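Long-range contacts in thrombomodulin (Homo sapiens, PDB 1DX5), which acts on endothelial cells as the receptor and cofactor with which thrombin activates protein C, and contributes here its EGF-like domains 4 to 6: residues N11-C16 with H40-F45; Q48-A53 with I76-D81. All blocks are in the same frame, centred on the assembly; numbering follows the deposited sequence.

Contact 1: N11-C16 with H40-F45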
ATOM      1  N   ASN E  11     -37.375   3.240 -14.951  1.00 20.21           N
ATOM      2  CA  ASN E  11     -36.624   2.453 -13.988  1.00 24.50           C
ATOM      3  C   ASN E  11     -35.369   3.238 -13.570  1.00 23.65           C
ATOM      4  O   ASN E  11     -34.243   2.876 -13.924  1.00 24.20           O
ATOM      5  CB  ASN E  11     -36.232   1.113 -14.621  1.00 31.03           C
ATOM      6  CG  ASN E  11     -35.750   0.026 -13.538  1.00 38.00           C
ATOM      7  OD1 ASN E  11     -35.945   0.323 -12.351  1.00 40.45           O
ATOM      8  ND2 ASN E  11     -35.199  -1.121 -13.947  1.00 41.99           N
ATOM      9  N   CYS E  12     -35.581   4.340 -12.856  1.00 20.31           N
ATOM     10  CA  CYS E  12     -34.478   5.168 -12.386  1.00 19.18           C
ATOM     11  C   CYS E  12     -34.026   4.704 -11.013  1.00 19.40           C
ATOM     12  O   CYS E  12     -34.840   4.296 -10.182  1.00 18.68           O
ATOM     13  CB  CYS E  12     -34.897   6.637 -12.297  1.00 14.56           C
ATOM     14  SG  CYS E  12     -35.514   7.350 -13.848  1.00 14.46           S
ATOM     15  N   GLU E  13     -32.727   4.817 -10.763  1.00 19.76           N
ATOM     16  CA  GLU E  13     -32.165   4.430  -9.481  1.00 17.59           C
ATOM     17  C   GLU E  13     -32.657   5.329  -8.358  1.00 17.38           C
ATOM     18  O   GLU E  13     -32.929   4.858  -7.244  1.00 17.86           O
ATOM     19  CB  GLU E  13     -30.642   4.513  -9.522  1.00 19.19           C
ATOM     20  CG  GLU E  13     -29.983   4.308  -8.163  1.00 17.58           C
ATOM     21  CD  GLU E  13     -28.434   4.686  -8.175  1.00 19.81           C
ATOM     22  OE1 GLU E  13     -27.745   4.284  -9.124  1.00 23.28           O
ATOM     23  OE2 GLU E  13     -27.984   5.388  -7.249  1.00 23.32           O
ATOM     24  N   TYR E  14     -32.716   6.629  -8.630  1.00 15.72           N
ATOM     25  CA  TYR E  14     -33.142   7.563  -7.610  1.00 11.95           C
ATOM     26  C   TYR E  14     -34.531   8.155  -7.871  1.00 11.16           C
ATOM     27  O   TYR E  14     -35.496   7.740  -7.248  1.00 12.77           O
ATOM     28  CB  TYR E  14     -32.071   8.631  -7.383  1.00  8.93           C
ATOM     29  CG  TYR E  14     -32.329   9.469  -6.145  1.00 11.37           C
ATOM     30  CD1 TYR E  14     -32.195   8.924  -4.859  1.00 12.76           C
ATOM     31  CD2 TYR E  14     -32.767  10.786  -6.258  1.00  9.16           C
ATOM     32  CE1 TYR E  14     -32.498   9.681  -3.714  1.00 16.70           C
ATOM     33  CE2 TYR E  14     -33.075  11.549  -5.129  1.00 14.00           C
ATOM     34  CZ  TYR E  14     -32.936  10.994  -3.864  1.00 16.26           C
ATOM     35  OH  TYR E  14     -33.213  11.763  -2.766  1.00 17.95           O
ATOM     36  N   GLN E  15     -34.632   9.113  -8.785  1.00 11.81           N
ATOM     37  CA  GLN E  15     -35.913   9.728  -9.128  1.00 13.90           C
ATOM     38  C   GLN E  15     -36.078   9.872 -10.623  1.00 13.01           C
ATOM     39  O   GLN E  15     -35.119   9.717 -11.387  1.00 12.44           O
ATOM     40  CB  GLN E  15     -36.071  11.104  -8.482  1.00 17.85           C
ATOM     41  CG  GLN E  15     -36.365  11.063  -6.977  1.00 25.41           C
ATOM     42  CD  GLN E  15     -36.368  12.534  -6.327  1.00 30.40           C
ATOM     43  OE1 GLN E  15     -36.782  12.614  -5.163  1.00 32.58           O
ATOM     44  NE2 GLN E  15     -35.933  13.572  -7.043  1.00 29.04           N
ATOM     45  N   CYS E  16     -37.295  10.222 -11.020  1.00 12.53           N
ATOM     46  CA  CYS E  16     -37.655  10.409 -12.418  1.00 11.32           C
ATOM     47  C   CYS E  16     -38.416  11.717 -12.546  1.00 11.31           C
ATOM     48  O   CYS E  16     -39.299  12.003 -11.738  1.00 10.12           O
ATOM     49  CB  CYS E  16     -38.563   9.259 -12.892  1.00 11.77           C
ATOM     50  SG  CYS E  16     -39.059   9.357 -14.648  1.00 12.90           S
ATOM     51  N   HIS E  40     -29.390   5.874 -15.975  1.00 14.71           N
ATOM     52  CA  HIS E  40     -30.408   5.503 -15.001  1.00 15.08           C
ATOM     53  C   HIS E  40     -29.783   5.386 -13.613  1.00 13.82           C
ATOM     54  O   HIS E  40     -30.482   5.166 -12.619  1.00 13.19           O
ATOM     55  CB  HIS E  40     -31.077   4.175 -15.392  1.00 18.17           C
ATOM     56  CG  HIS E  40     -32.146   4.314 -16.431  1.00 24.24           C
ATOM     57  ND1 HIS E  40     -31.877   4.640 -17.743  1.00 30.18           N
ATOM     58  CD2 HIS E  40     -33.492   4.157 -16.356  1.00 29.44           C
ATOM     59  CE1 HIS E  40     -33.008   4.675 -18.430  1.00 29.11           C
ATOM     60  NE2 HIS E  40     -34.003   4.387 -17.611  1.00 27.63           N
ATOM     61  N   ARG E  41     -28.463   5.545 -13.551  1.00 13.47           N
ATOM     62  CA  ARG E  41     -27.751   5.453 -12.284  1.00 16.42           C
ATOM     63  C   ARG E  41     -27.111   6.776 -11.845  1.00 14.89           C
ATOM     64  O   ARG E  41     -26.958   7.709 -12.643  1.00  9.98           O
ATOM     65  CB  ARG E  41     -26.734   4.303 -12.313  1.00 19.05           C
ATOM     66  CG  ARG E  41     -27.399   2.923 -12.245  1.00 27.28           C
ATOM     67  CD  ARG E  41     -26.383   1.787 -12.276  1.00 35.42           C
ATOM     68  NE  ARG E  41     -25.426   1.863 -11.173  1.00 41.31           N
ATOM     69  CZ  ARG E  41     -24.102   1.852 -11.319  1.00 43.07           C
ATOM     70  NH1 ARG E  41     -23.553   1.762 -12.527  1.00 44.40           N
ATOM     71  NH2 ARG E  41     -23.323   1.963 -10.251  1.00 44.02           N
ATOM     72  N   CYS E  42     -26.759   6.832 -10.562  1.00 11.08           N
ATOM     73  CA  CYS E  42     -26.173   8.006  -9.937  1.00 10.99           C
ATOM     74  C   CYS E  42     -24.786   7.800  -9.328  1.00 10.65           C
ATOM     75  O   CYS E  42     -24.466   6.723  -8.806  1.00 10.27           O
ATOM     76  CB  CYS E  42     -27.091   8.482  -8.818  1.00  9.36           C
ATOM     77  SG  CYS E  42     -28.770   8.851  -9.376  1.00  9.84           S
ATOM     78  N   GLN E  43     -23.987   8.861  -9.369  1.00  7.67           N
ATOM     79  CA  GLN E  43     -22.656   8.855  -8.784  1.00 10.04           C
ATOM     80  C   GLN E  43     -22.395  10.247  -8.233  1.00 10.26           C
ATOM     81  O   GLN E  43     -22.788  11.252  -8.815  1.00 12.84           O
ATOM     82  CB  GLN E  43     -21.567   8.458  -9.799  1.00  9.30           C
ATOM     83  CG  GLN E  43     -21.422   9.420 -10.966  1.00 10.98           C
ATOM     84  CD  GLN E  43     -20.313   8.959 -12.024  1.00 12.77           C
ATOM     85  OE1 GLN E  43     -19.754   7.882 -11.788  1.00 12.05           O
ATOM     86  NE2 GLN E  43     -20.060   9.715 -13.086  1.00  9.82           N
ATOM     87  N   MET E  44     -21.735  10.280  -7.089  1.00 13.36           N
ATOM     88  CA  MET E  44     -21.379  11.501  -6.376  1.00 12.69           C
ATOM     89  C   MET E  44     -20.445  12.444  -7.150  1.00 11.62           C
ATOM     90  O   MET E  44     -19.607  12.002  -7.936  1.00 11.86           O
ATOM     91  CB  MET E  44     -20.683  11.089  -5.067  1.00 14.09           C
ATOM     92  CG  MET E  44     -20.135  12.224  -4.240  1.00 18.69           C
ATOM     93  SD  MET E  44     -18.962  11.667  -2.995  1.00 16.86           S
ATOM     94  CE  MET E  44     -18.337  13.224  -2.481  1.00 20.92           C
ATOM     95  N   PHE E  45     -20.591  13.741  -6.894  1.00  9.37           N
ATOM     96  CA  PHE E  45     -19.717  14.749  -7.481  1.00  8.76           C
ATOM     97  C   PHE E  45     -19.347  15.724  -6.367  1.00  5.75           C
ATOM     98  O   PHE E  45     -19.971  15.723  -5.309  1.00  5.29           O
ATOM     99  CB  PHE E  45     -20.357  15.461  -8.702  1.00  6.79           C
ATOM    100  CG  PHE E  45     -21.473  16.446  -8.363  1.00  8.73           C
ATOM    101  CD1 PHE E  45     -21.190  17.691  -7.800  1.00  5.13           C
ATOM    102  CD2 PHE E  45     -22.792  16.145  -8.664  1.00  7.08           C
ATOM    103  CE1 PHE E  45     -22.200  18.613  -7.543  1.00 10.83           C
ATOM    104  CE2 PHE E  45     -23.813  17.062  -8.412  1.00  8.48           C
ATOM    105  CZ  PHE E  45     -23.516  18.299  -7.849  1.00  9.13           C
TER
HETATM  106  O   HOH W   1     -24.887   3.620  -8.715  1.00 29.98           O
HETATM  107  O   HOH W   2     -25.267   5.442  -6.521  1.00 34.10           O
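Glu-13 OE1 draws the backbone N-H of Cys-42, a water and, at longer range, Arg-41. Cys-42 N donates to Glu-13 OE1 at 3.1 Å, meeting it from above the carboxylate plane, 58° out of it. The water lies 3.0 Å from Glu-13 OE1 and is also within bonding distance of Cys-42 O, while Arg-41 NE makes a long salt bridge, 3.9 Å, to Glu-13 OE1. A second water lies within bonding distance of both Glu-13 OE2 and Cys-42 O. Glutamate suits this place: CG stands anti to the backbone N (chi1 172°), and the extended chain beyond it gives the carboxylate the reach to the N-H of Cys-42; the more distant arginine may weakly favour the ionised acid. Glu-13 N donates to His-40 O at 2.9 Å, and Tyr-14 CB packs on Cys-42 SG at 3.9 Å. Disulfides Cys-12 to Cys-26 and Cys-28 to Cys-42 tie both segments into EGF-like domain 4, and His-40 NE2 hydrogen-bonds Tyr-24 OH. The loop leading into strand 15-18, which pairs with strand 24-27, thus meets the corner at 40-41 and Cys-42 of strand 42-44, which pairs with strand 32-35.

Contact 2: Q48-A53 with I76-D81. With CA (calcium ion), chain N.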
ATOM      1  N   GLN E  48     -15.779  21.349  -4.474  1.00 13.07           N
ATOM      2  CA  GLN E  48     -15.164  22.102  -3.382  1.00 14.94           C
ATOM      3  C   GLN E  48     -13.949  21.365  -2.845  1.00 11.24           C
ATOM      4  O   GLN E  48     -13.525  20.380  -3.417  1.00 12.26           O
ATOM      5  CB  GLN E  48     -16.166  22.257  -2.241  1.00 19.18           C
ATOM      6  CG  GLN E  48     -17.446  22.956  -2.625  1.00 27.99           C
ATOM      7  CD  GLN E  48     -18.475  22.956  -1.419  1.00 31.60           C
ATOM      8  OE1 GLN E  48     -19.608  22.555  -1.684  1.00 32.98           O
ATOM      9  NE2 GLN E  48     -18.069  23.313  -0.197  1.00 35.66           N
ATOM     10  N   THR E  49     -13.390  21.874  -1.752  1.00 12.32           N
ATOM     11  CA  THR E  49     -12.236  21.275  -1.083  1.00 13.96           C
ATOM     12  C   THR E  49     -12.598  19.865  -0.580  1.00 11.14           C
ATOM     13  O   THR E  49     -11.815  18.928  -0.672  1.00 14.88           O
ATOM     14  CB  THR E  49     -11.779  22.169   0.116  1.00 15.06           C
ATOM     15  OG1 THR E  49     -11.077  23.316  -0.385  1.00 18.26           O
ATOM     16  CG2 THR E  49     -10.852  21.393   1.064  1.00 23.23           C
ATOM     17  N   ALA E  50     -13.810  19.720  -0.079  1.00 10.48           N
ATOM     18  CA  ALA E  50     -14.267  18.441   0.429  1.00 10.85           C
ATOM     19  C   ALA E  50     -15.786  18.373   0.435  1.00 10.96           C
ATOM     20  O   ALA E  50     -16.463  19.401   0.393  1.00 10.62           O
ATOM     21  CB  ALA E  50     -13.729  18.214   1.833  1.00 14.62           C
ATOM     22  N   CYS E  51     -16.297  17.148   0.388  1.00  9.89           N
ATOM     23  CA  CYS E  51     -17.735  16.862   0.431  1.00 10.80           C
ATOM     24  C   CYS E  51     -17.802  15.499   1.123  1.00 11.02           C
ATOM     25  O   CYS E  51     -16.840  14.735   1.070  1.00 12.78           O
ATOM     26  CB  CYS E  51     -18.332  16.698  -0.984  1.00 13.55           C
ATOM     27  SG  CYS E  51     -18.333  18.138  -2.105  1.00 12.13           S
ATOM     28  N   PRO E  52     -18.902  15.202   1.826  1.00  8.42           N
ATOM     29  CA  PRO E  52     -19.028  13.902   2.503  1.00  9.87           C
ATOM     30  C   PRO E  52     -18.931  12.772   1.472  1.00  5.42           C
ATOM     31  O   PRO E  52     -19.394  12.913   0.355  1.00  7.39           O
ATOM     32  CB  PRO E  52     -20.440  13.962   3.096  1.00  4.43           C
ATOM     33  CG  PRO E  52     -20.610  15.431   3.373  1.00  9.66           C
ATOM     34  CD  PRO E  52     -20.059  16.066   2.124  1.00  7.53           C
ATOM     35  N   ALA E  53     -18.285  11.675   1.834  1.00  9.45           N
ATOM     36  CA  ALA E  53     -18.152  10.540   0.919  1.00 10.99           C
ATOM     37  C   ALA E  53     -19.471   9.810   0.724  1.00 11.25           C
ATOM     38  O   ALA E  53     -20.381   9.889   1.551  1.00 11.09           O
ATOM     39  CB  ALA E  53     -17.094   9.557   1.432  1.00 12.85           C
ATOM     40  N   ILE E  76     -14.847  11.771   4.653  1.00  9.50           N
ATOM     41  CA  ILE E  76     -15.024  12.910   3.769  1.00 12.97           C
ATOM     42  C   ILE E  76     -14.083  12.794   2.591  1.00  9.55           C
ATOM     43  O   ILE E  76     -12.954  12.365   2.741  1.00 12.39           O
ATOM     44  CB  ILE E  76     -14.731  14.240   4.505  1.00 13.90           C
ATOM     45  CG1 ILE E  76     -15.660  14.372   5.708  1.00 17.07           C
ATOM     46  CG2 ILE E  76     -14.985  15.417   3.586  1.00 16.54           C
ATOM     47  CD1 ILE E  76     -15.323  15.521   6.602  1.00 24.94           C
ATOM     48  N   CYS E  77     -14.562  13.168   1.417  1.00 10.80           N
ATOM     49  CA  CYS E  77     -13.754  13.135   0.214  1.00 10.18           C
ATOM     50  C   CYS E  77     -13.102  14.498   0.076  1.00 10.37           C
ATOM     51  O   CYS E  77     -13.786  15.517   0.001  1.00 12.53           O
ATOM     52  CB  CYS E  77     -14.641  12.866  -0.997  1.00 11.60           C
ATOM     53  SG  CYS E  77     -15.431  11.235  -0.985  1.00 13.12           S
ATOM     54  N   THR E  78     -11.779  14.517   0.039  1.00 13.08           N
ATOM     55  CA  THR E  78     -11.044  15.769  -0.081  1.00 10.92           C
ATOM     56  C   THR E  78     -10.300  15.823  -1.428  1.00 10.60           C
ATOM     57  O   THR E  78      -9.879  14.797  -1.965  1.00  8.51           O
ATOM     58  CB  THR E  78     -10.084  15.970   1.123  1.00 10.24           C
ATOM     59  OG1 THR E  78      -9.456  17.258   1.035  1.00 18.25           O
ATOM     60  CG2 THR E  78      -9.014  14.916   1.128  1.00 15.24           C
ATOM     61  N   ASP E  79     -10.178  17.020  -1.986  1.00  8.33           N
ATOM     62  CA  ASP E  79      -9.521  17.202  -3.274  1.00  8.64           C
ATOM     63  C   ASP E  79      -8.025  16.886  -3.272  1.00  9.70           C
ATOM     64  O   ASP E  79      -7.299  17.219  -2.333  1.00  7.95           O
ATOM     65  CB  ASP E  79      -9.744  18.635  -3.761  1.00  7.58           C
ATOM     66  CG  ASP E  79      -9.006  18.942  -5.160  1.00 13.60           C
ATOM     67  OD1 ASP E  79      -9.275  18.248  -6.168  1.00 18.27           O
ATOM     68  OD2 ASP E  79      -8.179  19.867  -5.189  1.00 13.18           O
ATOM     69  N   ILE E  80      -7.591  16.187  -4.315  1.00  8.82           N
ATOM     70  CA  ILE E  80      -6.182  15.874  -4.498  1.00 10.15           C
ATOM     71  C   ILE E  80      -5.578  17.086  -5.237  1.00  9.47           C
ATOM     72  O   ILE E  80      -6.069  17.484  -6.289  1.00 11.12           O
ATOM     73  CB  ILE E  80      -5.985  14.613  -5.364  1.00  7.98           C
ATOM     74  CG1 ILE E  80      -6.587  13.398  -4.666  1.00  5.54           C
ATOM     75  CG2 ILE E  80      -4.476  14.362  -5.597  1.00 12.24           C
ATOM     76  CD1 ILE E  80      -6.564  12.120  -5.509  1.00  4.79           C
ATOM     77  N   ASP E  81      -4.569  17.711  -4.641  1.00  8.70           N
ATOM     78  CA  ASP E  81      -3.916  18.862  -5.247  1.00 11.21           C
ATOM     79  C   ASP E  81      -2.784  18.301  -6.113  1.00 10.49           C
ATOM     80  O   ASP E  81      -1.669  18.094  -5.651  1.00 12.45           O
ATOM     81  CB  ASP E  81      -3.408  19.800  -4.141  1.00 11.47           C
ATOM     82  CG  ASP E  81      -2.813  21.176  -4.708  1.00 13.25           C
ATOM     83  OD1 ASP E  81      -2.509  21.251  -5.911  1.00 10.77           O
ATOM     84  OD2 ASP E  81      -2.659  22.127  -3.908  1.00 19.07           O
TER
HETATM   85 CA    CA N 502      -7.507  18.714  -7.724  1.00  8.54          CA
HETATM   86  O   HOH W   3      -8.448  16.555  -8.293  1.00 14.51           O
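Asp-79 closes a strand pairing with its backbone and holds a calcium ion with its side chain. Its N-H donates to Thr-49 O at 2.8 Å, while CG, anti to the backbone N (chi1 178°), carries the carboxylate away from segment 48-53. Asp-79 OD1 binds the calcium at 2.4 Å and Asp-79 OD2 more loosely at 2.9 Å, so the grip is unevenly bidentate. Ile-80 O and a water add two ligands; Glu-82, Asn-95, Leu-96 and Thr-99 complete the site, and Asp-79 also hydrogen-bonds Gly-98. Calcium bound where one EGF-like domain runs into the next is characteristic of calcium-binding EGF modules, and here strand 76-79 leads directly to the calcium site, whose other protein ligands lie in the calcium-binding EGF-like domain 6. The strand runs antiparallel to strand 50-52, with Cys-51 and Cys-77 as the hydrogen-bonded pair: Cys-51 N to Cys-77 O and Cys-77 N to Cys-51 O, the second at 2.8 Å. Pro-52, lacking an N-H, fits a non-hydrogen-bonded position opposite Ile-76. Small Ala-50 leaves room for Ile-76 CG2, which meets Ala-50 CB at 3.5 Å. At the far end of the pairing, Ala-53 CB lies 3.4 Å from Cys-77 SG. Cys-77 is disulfide-bonded to Cys-65, and Cys-51 to Cys-46. A basic side chain of another protein chain hydrogen-bonds Asp-79 O.

Overall arrangement
Contact 1 lies on the surface of EGF-like domain 4, with none of its touching residues buried; contact 2 is partly buried in domain 5 and reaches the calcium site of domain 6. Their centres are about 21 Å apart, on opposite sides of the chain's centre. The chemistry follows: a carboxylate, a distant guanidinium, waters and one backbone bond serve the exposed segments of contact 1, whereas contact 2 rests mainly on backbone pairing between strands, with a metal site at its end. Disulfide cysteines are common to both. The two follow in series along the chain and meet at Met-44, whose flexible, apolar thioether packs its CE against Pro-52 O, Cys-51 and Cys-77, joining strand 42-44 to the sheet of strand 50-55.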